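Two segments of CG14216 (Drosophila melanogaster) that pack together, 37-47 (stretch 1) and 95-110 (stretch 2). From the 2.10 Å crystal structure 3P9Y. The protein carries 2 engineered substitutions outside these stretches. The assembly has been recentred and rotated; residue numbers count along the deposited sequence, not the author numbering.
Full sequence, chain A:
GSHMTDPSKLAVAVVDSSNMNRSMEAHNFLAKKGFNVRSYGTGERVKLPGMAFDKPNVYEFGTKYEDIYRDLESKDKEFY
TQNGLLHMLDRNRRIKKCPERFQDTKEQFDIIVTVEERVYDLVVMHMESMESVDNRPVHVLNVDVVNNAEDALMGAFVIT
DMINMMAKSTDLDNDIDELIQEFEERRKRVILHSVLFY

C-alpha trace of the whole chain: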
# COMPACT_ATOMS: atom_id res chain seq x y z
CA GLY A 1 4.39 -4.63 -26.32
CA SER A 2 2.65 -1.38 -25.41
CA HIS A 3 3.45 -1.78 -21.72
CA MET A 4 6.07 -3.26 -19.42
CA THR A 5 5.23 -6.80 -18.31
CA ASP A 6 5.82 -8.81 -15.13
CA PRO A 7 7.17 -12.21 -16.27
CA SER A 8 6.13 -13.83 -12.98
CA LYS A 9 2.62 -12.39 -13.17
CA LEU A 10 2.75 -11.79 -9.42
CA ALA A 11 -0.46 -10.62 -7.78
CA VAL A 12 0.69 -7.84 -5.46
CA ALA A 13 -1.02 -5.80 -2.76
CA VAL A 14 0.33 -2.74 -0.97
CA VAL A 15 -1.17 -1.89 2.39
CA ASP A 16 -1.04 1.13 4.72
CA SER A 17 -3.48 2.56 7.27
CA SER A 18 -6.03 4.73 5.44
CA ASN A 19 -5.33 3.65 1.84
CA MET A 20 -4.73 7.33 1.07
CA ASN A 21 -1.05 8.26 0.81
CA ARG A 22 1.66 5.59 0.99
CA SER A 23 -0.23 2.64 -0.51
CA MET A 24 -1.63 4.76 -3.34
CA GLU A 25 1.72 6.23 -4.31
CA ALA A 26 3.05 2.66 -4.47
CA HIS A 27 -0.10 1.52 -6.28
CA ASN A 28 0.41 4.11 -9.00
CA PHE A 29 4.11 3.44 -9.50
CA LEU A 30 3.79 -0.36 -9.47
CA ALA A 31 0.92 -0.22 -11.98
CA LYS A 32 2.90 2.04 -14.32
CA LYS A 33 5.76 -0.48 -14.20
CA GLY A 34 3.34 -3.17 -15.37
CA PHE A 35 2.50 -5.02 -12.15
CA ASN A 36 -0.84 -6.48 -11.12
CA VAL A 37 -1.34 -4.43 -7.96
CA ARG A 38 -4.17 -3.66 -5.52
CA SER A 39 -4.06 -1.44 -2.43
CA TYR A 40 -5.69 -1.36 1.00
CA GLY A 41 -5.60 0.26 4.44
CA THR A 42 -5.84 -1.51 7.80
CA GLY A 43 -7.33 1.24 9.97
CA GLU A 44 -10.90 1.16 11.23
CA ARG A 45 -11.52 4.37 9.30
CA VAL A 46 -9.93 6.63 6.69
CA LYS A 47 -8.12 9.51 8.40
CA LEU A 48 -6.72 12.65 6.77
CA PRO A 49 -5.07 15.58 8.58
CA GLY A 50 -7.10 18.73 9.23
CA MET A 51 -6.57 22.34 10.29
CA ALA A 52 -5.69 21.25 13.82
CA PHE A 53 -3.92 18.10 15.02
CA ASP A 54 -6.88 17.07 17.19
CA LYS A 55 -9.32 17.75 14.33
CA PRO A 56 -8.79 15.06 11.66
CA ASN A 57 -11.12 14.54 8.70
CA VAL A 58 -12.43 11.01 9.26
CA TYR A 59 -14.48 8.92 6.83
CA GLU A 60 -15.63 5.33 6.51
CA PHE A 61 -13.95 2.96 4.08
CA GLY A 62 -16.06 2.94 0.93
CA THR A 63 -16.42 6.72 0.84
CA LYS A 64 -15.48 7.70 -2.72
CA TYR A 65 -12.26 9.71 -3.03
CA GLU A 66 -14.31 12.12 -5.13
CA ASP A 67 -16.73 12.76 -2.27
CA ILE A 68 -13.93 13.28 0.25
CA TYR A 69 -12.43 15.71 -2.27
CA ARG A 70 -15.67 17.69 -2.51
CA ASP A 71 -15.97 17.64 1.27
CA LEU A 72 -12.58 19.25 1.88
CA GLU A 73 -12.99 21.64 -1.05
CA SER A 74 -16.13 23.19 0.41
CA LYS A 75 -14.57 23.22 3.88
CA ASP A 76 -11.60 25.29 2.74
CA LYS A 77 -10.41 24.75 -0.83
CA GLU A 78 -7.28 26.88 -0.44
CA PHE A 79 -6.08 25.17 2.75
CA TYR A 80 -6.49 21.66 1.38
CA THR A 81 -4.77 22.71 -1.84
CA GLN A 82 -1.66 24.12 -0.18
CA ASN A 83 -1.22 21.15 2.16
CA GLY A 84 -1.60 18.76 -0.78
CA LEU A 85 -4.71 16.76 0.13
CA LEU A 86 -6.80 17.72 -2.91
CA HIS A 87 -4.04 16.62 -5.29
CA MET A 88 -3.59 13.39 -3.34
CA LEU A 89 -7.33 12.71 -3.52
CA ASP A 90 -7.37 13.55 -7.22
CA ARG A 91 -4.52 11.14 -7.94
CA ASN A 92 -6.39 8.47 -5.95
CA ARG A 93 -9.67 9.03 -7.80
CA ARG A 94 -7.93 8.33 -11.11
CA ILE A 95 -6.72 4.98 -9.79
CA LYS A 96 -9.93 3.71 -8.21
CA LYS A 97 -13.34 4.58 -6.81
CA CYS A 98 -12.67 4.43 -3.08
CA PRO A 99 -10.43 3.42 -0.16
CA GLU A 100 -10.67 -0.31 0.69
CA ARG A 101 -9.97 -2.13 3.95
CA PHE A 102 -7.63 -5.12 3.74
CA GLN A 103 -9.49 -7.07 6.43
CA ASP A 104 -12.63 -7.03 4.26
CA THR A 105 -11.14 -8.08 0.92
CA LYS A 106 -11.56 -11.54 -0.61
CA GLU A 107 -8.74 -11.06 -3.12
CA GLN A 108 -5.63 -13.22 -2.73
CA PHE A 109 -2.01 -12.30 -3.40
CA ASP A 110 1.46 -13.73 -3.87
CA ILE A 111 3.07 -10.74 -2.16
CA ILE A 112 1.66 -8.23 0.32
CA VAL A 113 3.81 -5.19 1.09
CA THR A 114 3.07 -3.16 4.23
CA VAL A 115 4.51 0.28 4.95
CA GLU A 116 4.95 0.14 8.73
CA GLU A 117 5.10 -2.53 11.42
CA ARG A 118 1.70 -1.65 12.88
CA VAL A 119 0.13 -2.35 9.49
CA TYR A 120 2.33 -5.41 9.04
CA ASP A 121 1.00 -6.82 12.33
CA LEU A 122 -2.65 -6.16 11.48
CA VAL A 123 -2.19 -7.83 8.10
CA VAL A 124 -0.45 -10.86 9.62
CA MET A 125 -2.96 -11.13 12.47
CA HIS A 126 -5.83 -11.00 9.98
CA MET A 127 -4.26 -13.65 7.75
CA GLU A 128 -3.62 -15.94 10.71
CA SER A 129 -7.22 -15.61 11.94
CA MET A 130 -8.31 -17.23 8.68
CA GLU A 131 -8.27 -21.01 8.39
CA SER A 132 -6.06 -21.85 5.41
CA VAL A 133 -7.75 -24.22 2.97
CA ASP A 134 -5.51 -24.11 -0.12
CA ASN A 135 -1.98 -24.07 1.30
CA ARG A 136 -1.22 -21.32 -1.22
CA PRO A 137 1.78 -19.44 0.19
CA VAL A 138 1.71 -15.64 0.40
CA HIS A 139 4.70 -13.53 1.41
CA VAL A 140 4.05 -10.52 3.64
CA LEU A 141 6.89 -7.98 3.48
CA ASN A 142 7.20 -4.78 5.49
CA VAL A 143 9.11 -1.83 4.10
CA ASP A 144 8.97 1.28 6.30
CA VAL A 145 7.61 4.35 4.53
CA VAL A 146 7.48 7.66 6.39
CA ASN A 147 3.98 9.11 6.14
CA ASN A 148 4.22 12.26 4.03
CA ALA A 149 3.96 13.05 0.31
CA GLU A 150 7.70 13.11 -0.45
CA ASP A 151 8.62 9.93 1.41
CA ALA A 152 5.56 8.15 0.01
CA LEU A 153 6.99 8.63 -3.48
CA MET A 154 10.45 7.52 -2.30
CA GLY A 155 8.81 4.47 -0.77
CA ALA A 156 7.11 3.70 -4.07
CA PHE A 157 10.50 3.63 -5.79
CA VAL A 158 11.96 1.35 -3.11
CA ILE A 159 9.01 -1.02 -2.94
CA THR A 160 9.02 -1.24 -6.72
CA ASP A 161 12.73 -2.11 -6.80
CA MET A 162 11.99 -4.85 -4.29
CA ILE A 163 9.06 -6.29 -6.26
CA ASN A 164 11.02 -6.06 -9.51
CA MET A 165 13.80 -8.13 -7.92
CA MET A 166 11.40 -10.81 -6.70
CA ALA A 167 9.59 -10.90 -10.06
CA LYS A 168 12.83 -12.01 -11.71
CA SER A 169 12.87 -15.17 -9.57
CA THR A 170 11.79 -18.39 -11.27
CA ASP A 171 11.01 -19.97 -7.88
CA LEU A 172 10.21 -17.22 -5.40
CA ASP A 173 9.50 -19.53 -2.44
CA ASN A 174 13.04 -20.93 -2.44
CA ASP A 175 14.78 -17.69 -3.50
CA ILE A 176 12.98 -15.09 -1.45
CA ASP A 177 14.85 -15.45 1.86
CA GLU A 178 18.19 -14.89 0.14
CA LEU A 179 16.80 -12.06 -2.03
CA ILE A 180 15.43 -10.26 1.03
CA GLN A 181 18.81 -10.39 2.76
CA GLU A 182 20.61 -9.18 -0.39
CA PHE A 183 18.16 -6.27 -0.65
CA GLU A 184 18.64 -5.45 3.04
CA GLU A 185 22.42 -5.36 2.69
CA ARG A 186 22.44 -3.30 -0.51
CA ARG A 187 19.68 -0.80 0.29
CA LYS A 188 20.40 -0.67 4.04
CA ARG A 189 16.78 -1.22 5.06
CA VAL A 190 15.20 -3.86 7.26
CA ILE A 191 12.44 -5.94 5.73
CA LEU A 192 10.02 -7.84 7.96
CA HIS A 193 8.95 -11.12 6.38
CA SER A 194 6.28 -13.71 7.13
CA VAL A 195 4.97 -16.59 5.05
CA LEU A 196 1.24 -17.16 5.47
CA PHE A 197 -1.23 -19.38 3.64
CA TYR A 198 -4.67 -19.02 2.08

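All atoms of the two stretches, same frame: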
# COMPACT_ATOMS: atom_id res chain seq x y z
N VAL A 37 -1.39 -4.92 -9.33
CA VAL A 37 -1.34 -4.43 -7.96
C VAL A 37 -2.70 -3.93 -7.47
O VAL A 37 -3.46 -3.32 -8.22
CB VAL A 37 -0.27 -3.31 -7.82
CG1 VAL A 37 -0.53 -2.18 -8.82
CG2 VAL A 37 -0.22 -2.78 -6.39
N ARG A 38 -2.99 -4.20 -6.20
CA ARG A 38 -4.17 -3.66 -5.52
C ARG A 38 -3.69 -3.05 -4.21
O ARG A 38 -2.62 -3.39 -3.73
CB ARG A 38 -5.20 -4.76 -5.24
CG ARG A 38 -5.80 -5.38 -6.49
CD ARG A 38 -6.92 -6.34 -6.16
NE ARG A 38 -7.66 -6.77 -7.35
CZ ARG A 38 -7.27 -7.75 -8.16
NH1 ARG A 38 -6.15 -8.42 -7.92
NH2 ARG A 38 -8.01 -8.06 -9.22
N SER A 39 -4.47 -2.13 -3.64
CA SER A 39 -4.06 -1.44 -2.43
C SER A 39 -5.16 -1.42 -1.38
O SER A 39 -6.34 -1.44 -1.71
CB SER A 39 -3.62 -0.01 -2.74
OG SER A 39 -4.67 0.71 -3.37
N TYR A 40 -4.76 -1.36 -0.11
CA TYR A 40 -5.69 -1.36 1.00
C TYR A 40 -5.13 -0.60 2.20
O TYR A 40 -3.94 -0.30 2.25
CB TYR A 40 -6.00 -2.80 1.42
CG TYR A 40 -6.46 -3.68 0.29
CD1 TYR A 40 -7.80 -3.75 -0.06
CD2 TYR A 40 -5.56 -4.44 -0.44
CE1 TYR A 40 -8.23 -4.54 -1.10
CE2 TYR A 40 -5.97 -5.24 -1.48
CZ TYR A 40 -7.31 -5.29 -1.81
OH TYR A 40 -7.73 -6.08 -2.85
N GLY A 41 -6.00 -0.29 3.16
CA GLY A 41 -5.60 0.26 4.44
C GLY A 41 -6.04 -0.71 5.51
O GLY A 41 -6.86 -1.58 5.25
N THR A 42 -5.51 -0.58 6.73
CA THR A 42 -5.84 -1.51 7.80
C THR A 42 -6.59 -0.83 8.95
O THR A 42 -7.11 -1.50 9.84
CB THR A 42 -4.58 -2.19 8.37
OG1 THR A 42 -3.61 -1.18 8.73
CG2 THR A 42 -3.97 -3.13 7.36
N GLY A 43 -6.63 0.49 8.94
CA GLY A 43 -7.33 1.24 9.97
C GLY A 43 -8.82 0.92 10.02
O GLY A 43 -9.37 0.33 9.10
N GLU A 44 -9.46 1.32 11.11
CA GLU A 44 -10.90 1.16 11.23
C GLU A 44 -11.60 2.16 10.32
O GLU A 44 -12.67 1.89 9.78
CB GLU A 44 -11.34 1.36 12.68
CG GLU A 44 -10.88 0.25 13.62
CD GLU A 44 -11.24 0.52 15.07
OE1 GLU A 44 -11.51 1.69 15.42
OE2 GLU A 44 -11.24 -0.44 15.87
N ARG A 45 -10.96 3.31 10.13
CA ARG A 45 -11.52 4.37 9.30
C ARG A 45 -10.43 5.11 8.54
O ARG A 45 -9.25 5.07 8.91
CB ARG A 45 -12.30 5.36 10.17
CG ARG A 45 -13.47 4.75 10.91
CD ARG A 45 -14.06 5.72 11.92
NE ARG A 45 -15.16 5.11 12.67
CZ ARG A 45 -15.82 5.73 13.65
NH1 ARG A 45 -15.50 6.97 14.00
NH2 ARG A 45 -16.81 5.10 14.27
N VAL A 46 -10.83 5.78 7.46
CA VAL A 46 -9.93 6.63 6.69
C VAL A 46 -9.71 7.95 7.43
O VAL A 46 -10.66 8.61 7.83
CB VAL A 46 -10.51 6.92 5.30
CG1 VAL A 46 -9.57 7.81 4.50
CG2 VAL A 46 -10.79 5.62 4.57
N LYS A 47 -8.45 8.33 7.61
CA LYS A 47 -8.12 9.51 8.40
C LYS A 47 -7.13 10.42 7.68
O LYS A 47 -5.99 10.04 7.42
CB LYS A 47 -7.52 9.09 9.74
CG LYS A 47 -8.49 8.38 10.67
CD LYS A 47 -7.89 8.23 12.07
CE LYS A 47 -8.92 7.74 13.08
NZ LYS A 47 -9.42 6.37 12.79
N ILE A 95 -7.10 6.38 -9.92
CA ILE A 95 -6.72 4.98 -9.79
C ILE A 95 -7.94 4.10 -9.50
O ILE A 95 -8.13 3.06 -10.14
CB ILE A 95 -5.68 4.78 -8.68
CG1 ILE A 95 -4.36 5.43 -9.09
CG2 ILE A 95 -5.47 3.29 -8.40
CD1 ILE A 95 -3.30 5.40 -8.02
N LYS A 96 -8.76 4.50 -8.54
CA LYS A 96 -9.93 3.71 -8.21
C LYS A 96 -10.98 4.52 -7.47
O LYS A 96 -10.72 5.64 -7.02
CB LYS A 96 -9.53 2.47 -7.39
CG LYS A 96 -8.92 2.78 -6.02
CD LYS A 96 -8.49 1.49 -5.32
CE LYS A 96 -7.99 1.72 -3.91
NZ LYS A 96 -7.45 0.46 -3.32
N LYS A 97 -12.16 3.92 -7.34
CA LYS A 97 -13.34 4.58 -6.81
C LYS A 97 -13.16 5.04 -5.37
O LYS A 97 -13.46 6.18 -5.04
CB LYS A 97 -14.52 3.61 -6.90
CG LYS A 97 -15.85 4.14 -6.38
CD LYS A 97 -16.82 2.99 -6.15
CE LYS A 97 -18.26 3.47 -5.99
NZ LYS A 97 -18.87 3.87 -7.29
N CYS A 98 -12.66 4.15 -4.51
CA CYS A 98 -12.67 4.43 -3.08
C CYS A 98 -11.64 3.64 -2.29
O CYS A 98 -11.18 2.59 -2.72
CB CYS A 98 -14.05 4.11 -2.52
SG CYS A 98 -14.48 2.35 -2.65
N PRO A 99 -11.28 4.15 -1.10
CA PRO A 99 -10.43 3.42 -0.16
C PRO A 99 -11.04 2.07 0.23
O PRO A 99 -12.25 2.01 0.47
CB PRO A 99 -10.35 4.33 1.06
CG PRO A 99 -11.12 5.56 0.75
CD PRO A 99 -11.56 5.53 -0.67
N GLU A 100 -10.22 1.03 0.32
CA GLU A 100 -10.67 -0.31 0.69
C GLU A 100 -9.91 -0.80 1.90
O GLU A 100 -8.73 -0.48 2.07
CB GLU A 100 -10.43 -1.28 -0.46
CG GLU A 100 -10.91 -0.78 -1.81
CD GLU A 100 -10.52 -1.73 -2.91
OE1 GLU A 100 -11.10 -2.84 -2.98
OE2 GLU A 100 -9.63 -1.39 -3.72
N ARG A 101 -10.57 -1.59 2.74
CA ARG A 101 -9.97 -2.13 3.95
C ARG A 101 -9.47 -3.54 3.66
O ARG A 101 -10.20 -4.35 3.07
CB ARG A 101 -10.98 -2.14 5.11
CG ARG A 101 -10.36 -1.83 6.47
CD ARG A 101 -11.41 -1.73 7.58
NE ARG A 101 -11.58 -3.00 8.30
CZ ARG A 101 -11.10 -3.26 9.52
NH1 ARG A 101 -10.42 -2.34 10.20
NH2 ARG A 101 -11.31 -4.44 10.07
N PHE A 102 -8.24 -3.84 4.05
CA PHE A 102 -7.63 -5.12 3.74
C PHE A 102 -8.39 -6.26 4.40
O PHE A 102 -8.56 -7.33 3.82
CB PHE A 102 -6.17 -5.17 4.19
CG PHE A 102 -5.53 -6.52 4.01
CD1 PHE A 102 -5.18 -6.97 2.75
CD2 PHE A 102 -5.30 -7.34 5.10
CE1 PHE A 102 -4.60 -8.22 2.58
CE2 PHE A 102 -4.72 -8.59 4.94
CZ PHE A 102 -4.37 -9.03 3.67
N GLN A 103 -8.86 -6.03 5.63
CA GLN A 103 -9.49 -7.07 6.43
C GLN A 103 -10.83 -7.50 5.83
O GLN A 103 -11.39 -8.52 6.23
CB GLN A 103 -9.69 -6.60 7.87
CG GLN A 103 -8.39 -6.38 8.66
CD GLN A 103 -7.91 -4.93 8.62
OE1 GLN A 103 -8.03 -4.25 7.61
NE2 GLN A 103 -7.35 -4.47 9.73
N ASP A 104 -11.33 -6.73 4.87
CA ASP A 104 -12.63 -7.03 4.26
C ASP A 104 -12.52 -7.53 2.82
O ASP A 104 -13.54 -7.82 2.19
CB ASP A 104 -13.53 -5.78 4.30
CG ASP A 104 -13.86 -5.36 5.71
OD1 ASP A 104 -14.24 -6.23 6.52
OD2 ASP A 104 -13.75 -4.15 6.02
N THR A 105 -11.31 -7.64 2.30
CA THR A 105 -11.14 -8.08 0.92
C THR A 105 -11.11 -9.60 0.81
O THR A 105 -10.66 -10.29 1.72
CB THR A 105 -9.85 -7.52 0.28
OG1 THR A 105 -9.88 -7.74 -1.13
CG2 THR A 105 -8.61 -8.18 0.87
N LYS A 106 -11.58 -10.11 -0.33
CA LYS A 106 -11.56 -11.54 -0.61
C LYS A 106 -10.50 -11.87 -1.66
O LYS A 106 -10.30 -13.03 -2.00
CB LYS A 106 -12.94 -11.98 -1.11
CG LYS A 106 -14.06 -11.78 -0.08
CD LYS A 106 -13.88 -12.70 1.12
CE LYS A 106 -14.01 -11.94 2.44
NZ LYS A 106 -15.37 -11.35 2.63
N GLU A 107 -9.82 -10.85 -2.16
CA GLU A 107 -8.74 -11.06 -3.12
C GLU A 107 -7.57 -11.78 -2.45
O GLU A 107 -7.35 -11.62 -1.25
CB GLU A 107 -8.25 -9.72 -3.70
CG GLU A 107 -9.34 -8.88 -4.34
CD GLU A 107 -9.89 -9.51 -5.61
OE1 GLU A 107 -9.22 -10.38 -6.20
OE2 GLU A 107 -11.00 -9.12 -6.03
N GLN A 108 -6.83 -12.55 -3.23
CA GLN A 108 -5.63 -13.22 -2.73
C GLN A 108 -4.40 -12.74 -3.48
O GLN A 108 -4.49 -12.29 -4.62
CB GLN A 108 -5.78 -14.73 -2.88
CG GLN A 108 -6.97 -15.29 -2.12
CD GLN A 108 -6.96 -16.80 -2.08
OE1 GLN A 108 -6.25 -17.45 -2.85
NE2 GLN A 108 -7.75 -17.38 -1.18
N PHE A 109 -3.24 -12.85 -2.84
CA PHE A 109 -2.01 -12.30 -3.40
C PHE A 109 -0.82 -13.21 -3.19
O PHE A 109 -0.81 -14.06 -2.30
CB PHE A 109 -1.73 -10.94 -2.76
CG PHE A 109 -2.89 -9.99 -2.82
CD1 PHE A 109 -3.10 -9.22 -3.95
CD2 PHE A 109 -3.77 -9.87 -1.76
CE1 PHE A 109 -4.18 -8.35 -4.02
CE2 PHE A 109 -4.85 -9.00 -1.82
CZ PHE A 109 -5.05 -8.24 -2.95
N ASP A 110 0.19 -13.05 -4.04
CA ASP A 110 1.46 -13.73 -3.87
C ASP A 110 2.37 -12.94 -2.95
O ASP A 110 3.17 -13.51 -2.22
CB ASP A 110 2.16 -13.91 -5.22
CG ASP A 110 1.32 -14.70 -6.21
OD1 ASP A 110 0.96 -15.85 -5.89
OD2 ASP A 110 1.01 -14.15 -7.29
O HOH W 1 -7.00 -1.75 -5.22
O HOH W 2 -10.17 -5.01 -4.01

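Stretch 1 opens within a strand already under way; Val37, the first residue of the stretch, turns its side chain away from stretch 2. Arg38 points toward it, and its extended chain sets the guanidinium beside Glu107; Arg38 NH2 lies 4.0 Å from Glu107 OE1, a long salt bridge in which the oxygen sits over the guanidinium face, so charge alone attracts. The aliphatic base of Arg38 meanwhile rests on Phe109 (Arg38 CB to Phe109 CE1, 3.9 Å). Ser39 is small and polar, fit for a buried site beside an ammonium: Lys96 NZ donates to Ser39 OG at 2.8 Å, and the same NZ is salt-bridged to Glu100 OE2 at 2.9 Å, which balances its charge.

Tyr40 buries the most surface. Its ring receives the edge of Phe102 toward its face and meets Phe109 rim to rim, while Tyr40 OH accepts a hydrogen bond from Thr105 OG1 at 3.2 Å; an aromatic with a polar tip serves both needs. Gly41 forms the single beta bridge with Arg101: Gly41 N donates to Glu100 O and Phe102 N to Gly41 O, both at 2.9 Å and nearly straight.

Beyond the strand, carbonyls take over. Gln103 NE2 reaches Thr42 O (3.0 Å), and Arg101 NH1 reaches Gly43 O (3.1 Å). Finally, Val46 CG2 packs on Pro99 CB at 3.8 Å, a compact apolar contact.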